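Local structure of 5,10-methylenetetrahydrofolate dehydrogenase (Bombyx mori, 5ZF1) at residues I73-L78 with D102-R107; C37-D42 with T66-S71; K205-C210 with L225-M230; G158-V163 with N212-I217; Q20-W25 with N288-A293. The protein catalyses the oxidation of 5,10-methylenetetrahydrofolate in folate one-carbon metabolism, probably with NADP+ as the electron acceptor. All coordinates share one frame; numbering follows the deposited sequence.

Contact 1: I73-L78 with D102-R107; sequences ITEEQL and DTINER
The flat carboxylate of Glu-75 is met by Asn-105 N from above its plane, 44° out of it. Asn-105 N donates to Glu-75 OE1 over 2.8 Å. The bond is nearly straight, at 173°. The second oxygen, OE2, forms a salt bridge with Arg-108. Each oxygen therefore has its own partner, which limits rotation of the group. Glu-75 CG stands anti to the backbone N (chi1 -175°), and the chain runs on extended toward Asn-105. On the way Glu-75 CG passes Ile-104 CG2 at 3.7 Å. The two side chains run in opposite senses. The other branch of Ile-104 serves the apolar side. Its CD1 touches Leu-78 CD2 at 3.9 Å, and these side chains cross at about a right angle.

Both segments hold a helix start. Thr-74 and Gln-77 form a capping box: Gln-77 N donates to Thr-74 OG1 at 3.0 Å, and Thr-74 N to Gln-77 OE1 at 2.7 Å. Asn-105 is the N-cap of helix 106-112, and its OD1 accepts from Arg-108 N. Glu-75 thus holds the backbone of the neighbouring helix cap. Leu-78 and Ile-104 both pack on Val-109 of helix 106-112, while Ile-73 rests on Val-40 of strand 34-40.

Contact 2: C37-D42 with T66-S71; sequences CIIVGD and TINRDS
Cys-37 pairs with Thr-66 in the parallel ladder of a beta-alpha-beta unit made by strand 34-40, helix 44-60 and strand 63-69. Cys-37 O accepts from Ile-67 N at 2.8 Å. Ile-38 follows on the other face, beside Ile-67, and packs there on Ile-82 and Leu-85 of helix 75-87. Ile-39 uses both its N and its O toward the neighbouring strand. Its N donates to Ile-67 O at 2.8 Å, and its O accepts from Arg-69 N at 2.6 Å. Its side chain turns to the face of helix 44-60. There Ile-39 CG2 lies 3.8 Å from Asn-68 OD1, with the two side chains alongside each other.

Val-40 returns to the face of Ile-38. Its CG2 meets Arg-69 CB at 4.0 Å. Beyond CB the arginine bends at chi2 (-62°). Ile-67 CG2 lies over one face of its guanidinium, toward the rim, and the group forms a salt bridge with Glu-81. Gly-41 N closes the ladder on Arg-69 O. The backbone of Gly-41, with phi 105°, suits a residue without a side chain, and Ser-71 OG sits 3.2 Å from Gly-41 CA.

Contact 3: K205-C210 with L225-M230; sequences KLEAYC and LIKADM
Glu-207, Lys-227 and Asp-229 form a salt-bridge network between helix 203-211 and the loop that leads from strand 215-218 to strand 236-239. Glu-207 OE2 meets Lys-227 NZ at 3.2 Å, a weak hydrogen bond within the salt bridge. Lys-227 NZ has a second, long link to Asp-229 OD1 at 3.9 Å. The lysine chain bends at chi3 and chi4 to bring NZ between the two acids.

In the Rossmann-type NAD(P)-binding domain this helix covers one side of the parallel sheet, and Met-230 packs against it. Met-230 CG lies 3.9 Å from Glu-207 CG, and Met-230 O 3.3 Å from Cys-210 CB. The chain then bends at chi3 (58°), which turns CE to within 3.9 Å of Cys-210 SG. Leu-206 CD2 approaches the same methyl at 4.3 Å. Met-230 SD also accepts a weak hydrogen bond from Lys-227 N, 3.5 Å long. Cys-210 SG touches Ile-226 CD1 as well, and Ile-226 goes on to Ile-164 and Thr-218 of the sheet.

Contact 4: G158-V163 with N212-I217; sequences GRNAVV and NADIII
Asn-160 and Asp-214 are joined by backbone and side-chain bonds at the entry to two parallel strands. Asn-160 N donates to Asp-214 OD2 at 2.9 Å, using the anti lone pair of that oxygen. The other oxygen, OD1, forms a salt bridge with Lys-232. Both carboxylate oxygens are thus engaged. The amide of Asn-160 reaches back: its ND2 donates to Asn-212 O at 3.1 Å, with that oxygen close to the amide plane. Asn-160 also packs against Tyr-209 of the second subunit.

Backbone bonds carry the register further. Asn-160 O accepts from Ile-215 N at 3.1 Å and, weakly, from Asp-214 N. Val-162 N then donates to Ile-215 O, and Ile-217 N to Val-162 O, both at 2.9 Å.

Apolar contacts divide between the two faces. On one, Ala-161 CB meets Ile-215 CB at 4.2 Å, and Leu-178 of helix 171-178 packs on Ala-161, Val-163 and Ile-217. On the other, Val-162 CG2, anti to the carbonyl carbon and beside the backbone N, rests 3.7 Å from Ala-213 CB. Tyr-209 and Cys-210 of helix 203-211 cover this face.

Strand 160-164 has strand 193-197 on one flank and strand 215-218 on the other. This change of side between successive strands belongs to the Rossmann-type sheet of the NAD(P)-binding domain.

Contact 5: Q20-W25 with N288-A293; sequences QKIAQW and NTFQAA
Phe-290 inserts its ring between Ile-22 and Trp-25 of the neighbouring helix. Its CG is anti to the backbone N (chi1 -178°), and from there the ring extends to the other helix. Ile-22 CG1 sits over the centre of one face of that ring, 3.7 Å from its centroid. This is a CH-pi contact, close to the ring normal.

Toward Trp-25 the phenylalanine turns an edge. The pair is an offset edge-to-face stack, with the planes at 70° and the centroid of the five-membered ring 5.5 Å from that of Phe-290. Phe-290 CE1 stands 3.4 Å above the indole plane, toward its rim. Trp-25 CB lies in the plane of the phenyl ring, at its edge. The far end of the indole reaches the next turn, where Trp-25 CH2 touches Ala-293 CB at 3.7 Å.

Helix 7-26 of the catalytic domain and the C-terminal helix 277-298 run nearly parallel here. The axes of the two short segments come within 11.3 Å, at 18°, and these large side chains bridge the distance. Between the two segments the contact is made by van der Waals and aromatic interactions, so its fit depends on shape and ring orientation.

In the fold
Contacts 1 and 2 lie in the catalytic domain and touch. Leu-78 CD1 meets Ile-38 CG2 at 3.8 Å, where helix 75-87 packs on the three-stranded sheet. Contacts 3 and 4 form a second pair in the NAD(P)-binding domain, with centres about 11 Å apart. There Cys-210 CB meets Ile-216 CD1 at 3.7 Å, and both contacts touch the second subunit. The centres of contacts 2 and 4 are about 39 Å apart. In this family the active site probably lies in the cleft between the two domains. Contact 5 joins the chain's beginning and end. Its nearest atoms are about 8 Å from contact 2. A sulfate ion, probably from crystallisation, lies about 3 Å from the Asp-214 side chain.

Contact 1: I73-L78 with D102-R107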
# COMPACT_ATOMS: atom_id res chain seq x y z
N ILE B 73 3.61 31.18 -9.13
CA ILE B 73 2.46 31.10 -8.24
C ILE B 73 2.91 30.55 -6.89
O ILE B 73 3.78 29.67 -6.82
CB ILE B 73 1.35 30.23 -8.86
CG1 ILE B 73 0.13 30.16 -7.94
CG2 ILE B 73 1.85 28.82 -9.14
CD1 ILE B 73 -1.05 29.40 -8.53
N THR B 74 2.34 31.08 -5.82
CA THR B 74 2.69 30.57 -4.50
C THR B 74 1.85 29.34 -4.17
O THR B 74 0.76 29.13 -4.70
CB THR B 74 2.49 31.63 -3.41
OG1 THR B 74 1.09 31.75 -3.11
CG2 THR B 74 3.04 32.98 -3.85
N GLU B 75 2.39 28.53 -3.26
CA GLU B 75 1.67 27.36 -2.78
C GLU B 75 0.30 27.75 -2.22
O GLU B 75 -0.70 27.07 -2.47
CB GLU B 75 2.51 26.64 -1.73
CG GLU B 75 1.92 25.35 -1.22
CD GLU B 75 2.89 24.60 -0.33
OE1 GLU B 75 4.03 24.32 -0.77
OE2 GLU B 75 2.52 24.30 0.82
N GLU B 76 0.24 28.86 -1.48
CA GLU B 76 -1.04 29.31 -0.95
C GLU B 76 -2.02 29.67 -2.07
O GLU B 76 -3.23 29.46 -1.93
CB GLU B 76 -0.84 30.52 -0.03
CG GLU B 76 -0.01 30.23 1.23
CD GLU B 76 1.48 30.03 0.95
OE1 GLU B 76 1.91 30.21 -0.21
OE2 GLU B 76 2.22 29.68 1.90
N GLN B 77 -1.52 30.20 -3.19
CA GLN B 77 -2.40 30.51 -4.31
C GLN B 77 -2.88 29.25 -5.01
O GLN B 77 -4.04 29.16 -5.43
CB GLN B 77 -1.70 31.43 -5.30
CG GLN B 77 -1.46 32.85 -4.82
CD GLN B 77 -0.51 33.59 -5.73
OE1 GLN B 77 0.44 33.02 -6.25
NE2 GLN B 77 -0.77 34.88 -5.92
N LEU B 78 -1.99 28.26 -5.18
CA LEU B 78 -2.40 27.02 -5.83
C LEU B 78 -3.43 26.28 -5.00
O LEU B 78 -4.46 25.83 -5.52
CB LEU B 78 -1.18 26.14 -6.09
CG LEU B 78 -1.45 24.82 -6.81
CD1 LEU B 78 -2.31 25.04 -8.06
CD2 LEU B 78 -0.16 24.12 -7.16
N ASP B 102 9.74 23.67 -7.40
CA ASP B 102 10.30 23.24 -6.13
C ASP B 102 9.79 24.08 -4.96
O ASP B 102 9.90 23.64 -3.81
CB ASP B 102 11.83 23.31 -6.18
CG ASP B 102 12.41 22.52 -7.34
OD1 ASP B 102 11.92 21.40 -7.60
OD2 ASP B 102 13.36 23.02 -7.98
N THR B 103 9.25 25.27 -5.24
CA THR B 103 8.65 26.07 -4.18
C THR B 103 7.51 25.32 -3.50
O THR B 103 7.34 25.41 -2.28
CB THR B 103 8.16 27.40 -4.76
OG1 THR B 103 9.26 28.31 -4.90
CG2 THR B 103 7.08 28.03 -3.88
N ILE B 104 6.74 24.56 -4.27
CA ILE B 104 5.47 24.01 -3.81
C ILE B 104 5.67 22.57 -3.37
O ILE B 104 6.29 21.77 -4.09
CB ILE B 104 4.41 24.11 -4.91
CG1 ILE B 104 4.47 25.49 -5.57
CG2 ILE B 104 3.03 23.82 -4.35
CD1 ILE B 104 3.22 25.89 -6.32
N ASN B 105 5.15 22.23 -2.19
CA ASN B 105 5.19 20.86 -1.71
C ASN B 105 4.16 20.03 -2.48
O ASN B 105 2.96 20.26 -2.35
CB ASN B 105 4.90 20.80 -0.21
CG ASN B 105 4.54 19.41 0.26
OD1 ASN B 105 3.59 19.22 1.01
ND2 ASN B 105 5.30 18.41 -0.19
N GLU B 106 4.65 19.05 -3.25
CA GLU B 106 3.75 18.22 -4.06
C GLU B 106 2.79 17.43 -3.19
O GLU B 106 1.64 17.19 -3.57
CB GLU B 106 4.56 17.28 -4.94
CG GLU B 106 3.78 16.67 -6.09
CD GLU B 106 4.60 15.68 -6.88
OE1 GLU B 106 4.56 14.47 -6.57
OE2 GLU B 106 5.30 16.11 -7.83
N ARG B 107 3.26 16.98 -2.02
CA ARG B 107 2.42 16.22 -1.11
C ARG B 107 1.21 17.02 -0.66
O ARG B 107 0.08 16.51 -0.63
CB ARG B 107 3.25 15.77 0.10
CG ARG B 107 2.60 14.73 0.98
CD ARG B 107 2.48 13.41 0.24
NE ARG B 107 1.10 13.18 -0.14
CZ ARG B 107 0.72 12.30 -1.06
NH1 ARG B 107 1.62 11.57 -1.69
NH2 ARG B 107 -0.57 12.18 -1.34

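Contact 2: C37-D42 with T66-S71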
# COMPACT_ATOMS: atom_id res chain seq x y z
N CYS B 37 -7.87 20.85 -15.55
CA CYS B 37 -6.44 20.53 -15.48
C CYS B 37 -5.67 21.81 -15.18
O CYS B 37 -5.69 22.75 -15.99
CB CYS B 37 -5.95 19.90 -16.78
SG CYS B 37 -6.81 18.38 -17.27
N ILE B 38 -4.99 21.84 -14.03
CA ILE B 38 -4.20 23.00 -13.64
C ILE B 38 -2.78 22.82 -14.15
O ILE B 38 -2.15 21.78 -13.92
CB ILE B 38 -4.22 23.20 -12.11
CG1 ILE B 38 -5.62 23.54 -11.64
CG2 ILE B 38 -3.24 24.29 -11.71
CD1 ILE B 38 -5.75 23.62 -10.13
N ILE B 39 -2.29 23.83 -14.87
CA ILE B 39 -0.96 23.86 -15.48
C ILE B 39 -0.20 25.01 -14.85
O ILE B 39 -0.64 26.17 -14.95
CB ILE B 39 -1.04 24.05 -17.00
CG1 ILE B 39 -1.22 22.73 -17.73
CG2 ILE B 39 0.25 24.65 -17.52
CD1 ILE B 39 0.03 21.90 -17.74
N VAL B 40 0.92 24.71 -14.21
CA VAL B 40 1.75 25.73 -13.58
C VAL B 40 3.04 25.83 -14.38
O VAL B 40 3.88 24.92 -14.35
CB VAL B 40 2.02 25.43 -12.10
CG1 VAL B 40 3.10 26.35 -11.56
CG2 VAL B 40 0.74 25.57 -11.29
N GLY B 41 3.21 26.94 -15.09
CA GLY B 41 4.41 27.17 -15.86
C GLY B 41 4.20 26.97 -17.34
O GLY B 41 3.08 26.76 -17.83
N ASP B 42 5.31 27.03 -18.07
CA ASP B 42 5.31 26.95 -19.53
C ASP B 42 6.23 25.85 -20.04
O ASP B 42 6.79 25.97 -21.13
CB ASP B 42 5.69 28.30 -20.14
CG ASP B 42 4.49 29.05 -20.68
OD1 ASP B 42 3.64 28.42 -21.36
OD2 ASP B 42 4.39 30.27 -20.43
N THR B 66 -8.60 23.81 -19.27
CA THR B 66 -7.25 23.95 -18.75
C THR B 66 -7.12 25.29 -18.04
O THR B 66 -7.49 26.33 -18.60
CB THR B 66 -6.21 23.83 -19.86
OG1 THR B 66 -6.38 22.58 -20.54
CG2 THR B 66 -4.81 23.91 -19.29
N ILE B 67 -6.60 25.27 -16.82
CA ILE B 67 -6.36 26.48 -16.05
C ILE B 67 -4.86 26.68 -15.99
O ILE B 67 -4.14 25.90 -15.36
CB ILE B 67 -6.96 26.40 -14.64
CG1 ILE B 67 -8.48 26.31 -14.72
CG2 ILE B 67 -6.53 27.60 -13.83
CD1 ILE B 67 -9.06 25.17 -13.93
N ASN B 68 -4.37 27.72 -16.67
CA ASN B 68 -2.95 27.99 -16.74
C ASN B 68 -2.55 28.94 -15.61
O ASN B 68 -3.23 29.94 -15.36
CB ASN B 68 -2.58 28.59 -18.10
CG ASN B 68 -2.82 27.63 -19.24
OD1 ASN B 68 -1.92 26.88 -19.64
ND2 ASN B 68 -4.04 27.63 -19.78
N ARG B 69 -1.46 28.61 -14.93
CA ARG B 69 -0.90 29.48 -13.91
C ARG B 69 0.58 29.67 -14.19
O ARG B 69 1.21 28.88 -14.91
CB ARG B 69 -1.15 28.93 -12.50
CG ARG B 69 -2.61 29.02 -12.03
CD ARG B 69 -3.10 30.47 -11.97
NE ARG B 69 -4.43 30.59 -11.37
CZ ARG B 69 -5.56 30.73 -12.06
NH1 ARG B 69 -5.54 30.77 -13.38
NH2 ARG B 69 -6.72 30.83 -11.42
N ASP B 70 1.14 30.73 -13.62
CA ASP B 70 2.53 31.07 -13.89
C ASP B 70 3.46 30.34 -12.93
O ASP B 70 3.07 29.94 -11.83
CB ASP B 70 2.72 32.58 -13.80
CG ASP B 70 1.58 33.34 -14.44
OD1 ASP B 70 0.63 33.71 -13.72
OD2 ASP B 70 1.61 33.55 -15.68
N SER B 71 4.70 30.15 -13.37
CA SER B 71 5.69 29.41 -12.60
C SER B 71 5.92 29.99 -11.21
O SER B 71 6.38 29.26 -10.32
CB SER B 71 7.02 29.36 -13.36
OG SER B 71 6.92 28.56 -14.53

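Contact 3: K205-C210 with L225-M230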
# COMPACT_ATOMS: atom_id res chain seq x y z
N LYS B 205 20.57 -10.79 -8.40
CA LYS B 205 19.27 -11.19 -7.86
C LYS B 205 18.14 -10.75 -8.77
O LYS B 205 17.15 -11.48 -8.94
CB LYS B 205 19.05 -10.59 -6.47
CG LYS B 205 20.12 -10.95 -5.43
CD LYS B 205 20.23 -12.44 -5.24
CE LYS B 205 20.63 -12.79 -3.82
NZ LYS B 205 20.47 -14.25 -3.57
N LEU B 206 18.23 -9.54 -9.32
CA LEU B 206 17.20 -9.07 -10.25
C LEU B 206 17.11 -10.01 -11.44
O LEU B 206 16.00 -10.42 -11.84
CB LEU B 206 17.51 -7.65 -10.73
CG LEU B 206 16.64 -7.18 -11.92
CD1 LEU B 206 15.22 -6.93 -11.45
CD2 LEU B 206 17.20 -5.94 -12.58
N GLU B 207 18.26 -10.43 -11.97
CA GLU B 207 18.24 -11.31 -13.13
C GLU B 207 17.61 -12.65 -12.79
O GLU B 207 16.84 -13.20 -13.59
CB GLU B 207 19.67 -11.48 -13.66
CG GLU B 207 20.22 -10.19 -14.25
CD GLU B 207 21.63 -10.36 -14.78
OE1 GLU B 207 22.18 -11.48 -14.66
OE2 GLU B 207 22.19 -9.37 -15.31
N ALA B 208 17.91 -13.19 -11.61
CA ALA B 208 17.29 -14.46 -11.19
C ALA B 208 15.77 -14.31 -11.03
O ALA B 208 15.01 -15.19 -11.45
CB ALA B 208 17.92 -14.93 -9.87
N TYR B 209 15.31 -13.22 -10.42
CA TYR B 209 13.86 -13.04 -10.32
C TYR B 209 13.22 -12.94 -11.70
O TYR B 209 12.12 -13.48 -11.92
CB TYR B 209 13.54 -11.79 -9.51
CG TYR B 209 13.68 -11.90 -8.00
CD1 TYR B 209 12.87 -12.74 -7.26
CD2 TYR B 209 14.62 -11.11 -7.32
CE1 TYR B 209 12.97 -12.79 -5.88
CE2 TYR B 209 14.74 -11.16 -5.95
CZ TYR B 209 13.92 -12.00 -5.24
OH TYR B 209 14.03 -12.04 -3.88
N CYS B 210 13.87 -12.23 -12.62
CA CYS B 210 13.29 -12.03 -13.95
C CYS B 210 13.23 -13.34 -14.71
O CYS B 210 12.24 -13.61 -15.40
CB CYS B 210 14.08 -11.00 -14.73
SG CYS B 210 13.81 -9.30 -14.20
N LEU B 225 17.90 -2.49 -17.89
CA LEU B 225 17.91 -3.13 -19.19
C LEU B 225 17.44 -4.57 -19.01
O LEU B 225 18.09 -5.35 -18.32
CB LEU B 225 19.30 -3.07 -19.85
CG LEU B 225 19.31 -3.55 -21.30
CD1 LEU B 225 18.21 -2.86 -22.10
CD2 LEU B 225 20.68 -3.32 -21.93
N ILE B 226 16.30 -4.89 -19.61
CA ILE B 226 15.85 -6.28 -19.70
C ILE B 226 16.51 -6.89 -20.92
O ILE B 226 16.23 -6.47 -22.05
CB ILE B 226 14.32 -6.37 -19.78
CG1 ILE B 226 13.67 -5.68 -18.59
CG2 ILE B 226 13.91 -7.83 -19.82
CD1 ILE B 226 14.09 -6.25 -17.26
N LYS B 227 17.38 -7.86 -20.71
CA LYS B 227 18.04 -8.57 -21.79
C LYS B 227 17.40 -9.93 -21.99
O LYS B 227 16.72 -10.46 -21.11
CB LYS B 227 19.54 -8.74 -21.50
CG LYS B 227 20.21 -7.51 -20.92
CD LYS B 227 21.70 -7.76 -20.77
CE LYS B 227 22.18 -7.55 -19.34
NZ LYS B 227 21.65 -8.55 -18.37
N ALA B 228 17.64 -10.51 -23.17
CA ALA B 228 16.99 -11.76 -23.53
C ALA B 228 17.31 -12.88 -22.54
O ALA B 228 16.45 -13.73 -22.27
CB ALA B 228 17.37 -12.18 -24.95
N ASP B 229 18.51 -12.88 -21.96
CA ASP B 229 18.85 -13.92 -21.00
C ASP B 229 18.16 -13.74 -19.66
O ASP B 229 18.31 -14.60 -18.78
CB ASP B 229 20.37 -13.98 -20.80
CG ASP B 229 20.95 -12.67 -20.30
OD1 ASP B 229 20.22 -11.66 -20.28
OD2 ASP B 229 22.14 -12.66 -19.93
N MET B 230 17.41 -12.66 -19.48
CA MET B 230 16.64 -12.44 -18.26
C MET B 230 15.20 -12.89 -18.40
O MET B 230 14.45 -12.80 -17.43
CB MET B 230 16.67 -10.95 -17.87
CG MET B 230 18.07 -10.47 -17.46
SD MET B 230 18.26 -8.68 -17.40
CE MET B 230 16.97 -8.23 -16.23

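Contact 4: G158-V163 with N212-I217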
# COMPACT_ATOMS: atom_id res chain seq x y z
N GLY B 158 -2.00 -16.54 -9.61
CA GLY B 158 -0.98 -17.50 -9.25
C GLY B 158 0.28 -17.45 -10.09
O GLY B 158 1.13 -18.33 -9.94
N ARG B 159 0.44 -16.44 -10.95
CA ARG B 159 1.64 -16.34 -11.77
C ARG B 159 2.68 -15.47 -11.06
O ARG B 159 2.33 -14.65 -10.21
CB ARG B 159 1.33 -15.77 -13.15
CG ARG B 159 0.93 -16.85 -14.22
CD ARG B 159 -0.31 -17.60 -13.80
NE ARG B 159 -0.64 -18.66 -14.77
CZ ARG B 159 -1.82 -19.25 -14.83
NH1 ARG B 159 -2.78 -18.87 -14.01
NH2 ARG B 159 -2.04 -20.18 -15.76
N ASN B 160 3.93 -15.65 -11.45
CA ASN B 160 5.06 -14.88 -10.89
C ASN B 160 5.19 -13.56 -11.63
O ASN B 160 5.50 -13.54 -12.83
CB ASN B 160 6.36 -15.68 -11.02
CG ASN B 160 6.43 -16.87 -10.10
OD1 ASN B 160 5.58 -17.06 -9.22
ND2 ASN B 160 7.46 -17.68 -10.28
N ALA B 161 5.02 -12.43 -10.93
CA ALA B 161 5.12 -11.12 -11.54
C ALA B 161 6.23 -10.36 -10.85
O ALA B 161 6.30 -10.35 -9.62
CB ALA B 161 3.80 -10.33 -11.45
N VAL B 162 7.13 -9.79 -11.63
CA VAL B 162 8.18 -8.92 -11.08
C VAL B 162 7.85 -7.50 -11.52
O VAL B 162 7.67 -7.24 -12.71
CB VAL B 162 9.57 -9.35 -11.57
CG1 VAL B 162 10.64 -8.29 -11.15
CG2 VAL B 162 9.92 -10.73 -11.05
N VAL B 163 7.83 -6.57 -10.56
CA VAL B 163 7.67 -5.15 -10.87
C VAL B 163 9.01 -4.51 -10.54
O VAL B 163 9.45 -4.60 -9.39
CB VAL B 163 6.55 -4.51 -10.05
CG1 VAL B 163 6.45 -3.01 -10.40
CG2 VAL B 163 5.19 -5.21 -10.30
N ASN B 212 12.66 -16.21 -13.63
CA ASN B 212 11.58 -17.05 -13.15
C ASN B 212 10.22 -16.39 -13.26
O ASN B 212 9.23 -16.94 -12.77
CB ASN B 212 11.86 -17.46 -11.70
CG ASN B 212 13.11 -18.32 -11.58
OD1 ASN B 212 14.11 -17.91 -11.01
ND2 ASN B 212 13.05 -19.51 -12.18
N ALA B 213 10.14 -15.22 -13.89
CA ALA B 213 8.91 -14.44 -13.90
C ALA B 213 8.07 -14.78 -15.13
O ALA B 213 8.58 -14.87 -16.24
CB ALA B 213 9.22 -12.93 -13.91
N ASP B 214 6.76 -14.91 -14.91
CA ASP B 214 5.83 -14.96 -16.03
C ASP B 214 5.50 -13.58 -16.58
O ASP B 214 5.12 -13.46 -17.75
CB ASP B 214 4.56 -15.64 -15.57
CG ASP B 214 4.84 -16.99 -14.99
OD1 ASP B 214 5.41 -17.82 -15.73
OD2 ASP B 214 4.52 -17.22 -13.80
N ILE B 215 5.64 -12.53 -15.77
CA ILE B 215 5.33 -11.16 -16.17
C ILE B 215 6.42 -10.29 -15.58
O ILE B 215 6.74 -10.45 -14.40
CB ILE B 215 3.96 -10.69 -15.63
CG1 ILE B 215 2.82 -11.57 -16.19
CG2 ILE B 215 3.69 -9.24 -16.00
CD1 ILE B 215 1.52 -11.43 -15.39
N ILE B 216 7.00 -9.41 -16.40
CA ILE B 216 7.91 -8.36 -15.92
C ILE B 216 7.34 -7.01 -16.33
O ILE B 216 7.00 -6.79 -17.49
CB ILE B 216 9.34 -8.53 -16.49
CG1 ILE B 216 9.90 -9.91 -16.18
CG2 ILE B 216 10.30 -7.40 -15.93
CD1 ILE B 216 11.26 -10.15 -16.90
N ILE B 217 7.24 -6.11 -15.35
CA ILE B 217 6.78 -4.75 -15.58
C ILE B 217 7.90 -3.83 -15.15
O ILE B 217 8.30 -3.85 -13.98
CB ILE B 217 5.49 -4.45 -14.80
CG1 ILE B 217 4.34 -5.28 -15.36
CG2 ILE B 217 5.18 -2.95 -14.85
CD1 ILE B 217 3.19 -5.47 -14.40

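Contact 5: Q20-W25 with N288-A293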
# COMPACT_ATOMS: atom_id res chain seq x y z
N GLN B 20 -19.39 5.59 -25.71
CA GLN B 20 -20.73 5.02 -25.65
C GLN B 20 -21.26 4.97 -24.22
O GLN B 20 -22.43 5.28 -23.98
CB GLN B 20 -20.73 3.62 -26.26
CG GLN B 20 -20.09 3.53 -27.63
CD GLN B 20 -19.94 2.09 -28.08
OE1 GLN B 20 -19.80 1.18 -27.26
NE2 GLN B 20 -19.98 1.88 -29.39
N LYS B 21 -20.43 4.55 -23.27
CA LYS B 21 -20.92 4.42 -21.90
C LYS B 21 -21.28 5.77 -21.29
O LYS B 21 -22.25 5.86 -20.53
CB LYS B 21 -19.88 3.70 -21.04
CG LYS B 21 -19.72 2.24 -21.41
CD LYS B 21 -18.74 1.53 -20.50
CE LYS B 21 -18.54 0.08 -20.93
NZ LYS B 21 -17.57 -0.63 -20.06
N ILE B 22 -20.49 6.80 -21.59
CA ILE B 22 -20.77 8.14 -21.09
C ILE B 22 -22.07 8.67 -21.67
O ILE B 22 -22.89 9.26 -20.95
CB ILE B 22 -19.59 9.08 -21.41
CG1 ILE B 22 -18.34 8.69 -20.59
CG2 ILE B 22 -19.95 10.53 -21.12
CD1 ILE B 22 -17.05 9.45 -21.00
N ALA B 23 -22.29 8.46 -22.97
CA ALA B 23 -23.53 8.93 -23.58
C ALA B 23 -24.74 8.26 -22.96
O ALA B 23 -25.75 8.92 -22.67
CB ALA B 23 -23.49 8.68 -25.09
N GLN B 24 -24.66 6.95 -22.70
CA GLN B 24 -25.76 6.23 -22.06
C GLN B 24 -26.07 6.81 -20.67
O GLN B 24 -27.23 7.01 -20.31
CB GLN B 24 -25.42 4.75 -21.96
CG GLN B 24 -26.57 3.87 -21.51
CD GLN B 24 -27.90 4.30 -22.10
OE1 GLN B 24 -28.05 4.42 -23.32
NE2 GLN B 24 -28.88 4.54 -21.24
N TRP B 25 -25.02 7.08 -19.88
CA TRP B 25 -25.22 7.62 -18.53
C TRP B 25 -25.74 9.05 -18.58
O TRP B 25 -26.57 9.45 -17.75
CB TRP B 25 -23.90 7.53 -17.76
CG TRP B 25 -23.88 8.19 -16.41
CD1 TRP B 25 -24.33 7.68 -15.24
CD2 TRP B 25 -23.31 9.47 -16.09
NE1 TRP B 25 -24.13 8.57 -14.22
CE2 TRP B 25 -23.49 9.67 -14.71
CE3 TRP B 25 -22.67 10.47 -16.85
CZ2 TRP B 25 -23.05 10.83 -14.06
CZ3 TRP B 25 -22.24 11.61 -16.19
CH2 TRP B 25 -22.44 11.79 -14.82
N ASN B 288 -11.34 7.44 -15.11
CA ASN B 288 -11.44 7.92 -13.74
C ASN B 288 -12.36 9.13 -13.62
O ASN B 288 -13.07 9.27 -12.62
CB ASN B 288 -10.05 8.29 -13.20
CG ASN B 288 -9.21 7.08 -12.86
OD1 ASN B 288 -9.67 5.95 -12.98
ND2 ASN B 288 -7.98 7.32 -12.39
N THR B 289 -12.37 10.00 -14.63
CA THR B 289 -13.25 11.16 -14.59
C THR B 289 -14.72 10.74 -14.67
O THR B 289 -15.56 11.24 -13.92
CB THR B 289 -12.89 12.13 -15.73
OG1 THR B 289 -11.52 12.54 -15.61
CG2 THR B 289 -13.77 13.39 -15.69
N PHE B 290 -15.01 9.79 -15.56
CA PHE B 290 -16.34 9.21 -15.67
C PHE B 290 -16.73 8.48 -14.38
O PHE B 290 -17.86 8.63 -13.89
CB PHE B 290 -16.38 8.26 -16.87
CG PHE B 290 -17.73 7.63 -17.12
CD1 PHE B 290 -18.90 8.31 -16.82
CD2 PHE B 290 -17.81 6.35 -17.67
CE1 PHE B 290 -20.12 7.72 -17.05
CE2 PHE B 290 -19.03 5.77 -17.90
CZ PHE B 290 -20.19 6.45 -17.60
N GLN B 291 -15.80 7.70 -13.81
CA GLN B 291 -16.07 7.04 -12.54
C GLN B 291 -16.41 8.05 -11.45
O GLN B 291 -17.34 7.84 -10.66
CB GLN B 291 -14.87 6.19 -12.12
CG GLN B 291 -15.03 5.41 -10.83
CD GLN B 291 -13.68 5.01 -10.24
OE1 GLN B 291 -12.74 4.74 -10.98
NE2 GLN B 291 -13.58 4.95 -8.92
N ALA B 292 -15.64 9.14 -11.36
CA ALA B 292 -15.90 10.14 -10.32
C ALA B 292 -17.25 10.80 -10.53
O ALA B 292 -18.02 10.98 -9.58
CB ALA B 292 -14.79 11.18 -10.30
N ALA B 293 -17.57 11.17 -11.78
CA ALA B 293 -18.85 11.82 -12.04
C ALA B 293 -20.01 10.93 -11.65
O ALA B 293 -21.03 11.41 -11.13
CB ALA B 293 -18.95 12.22 -13.52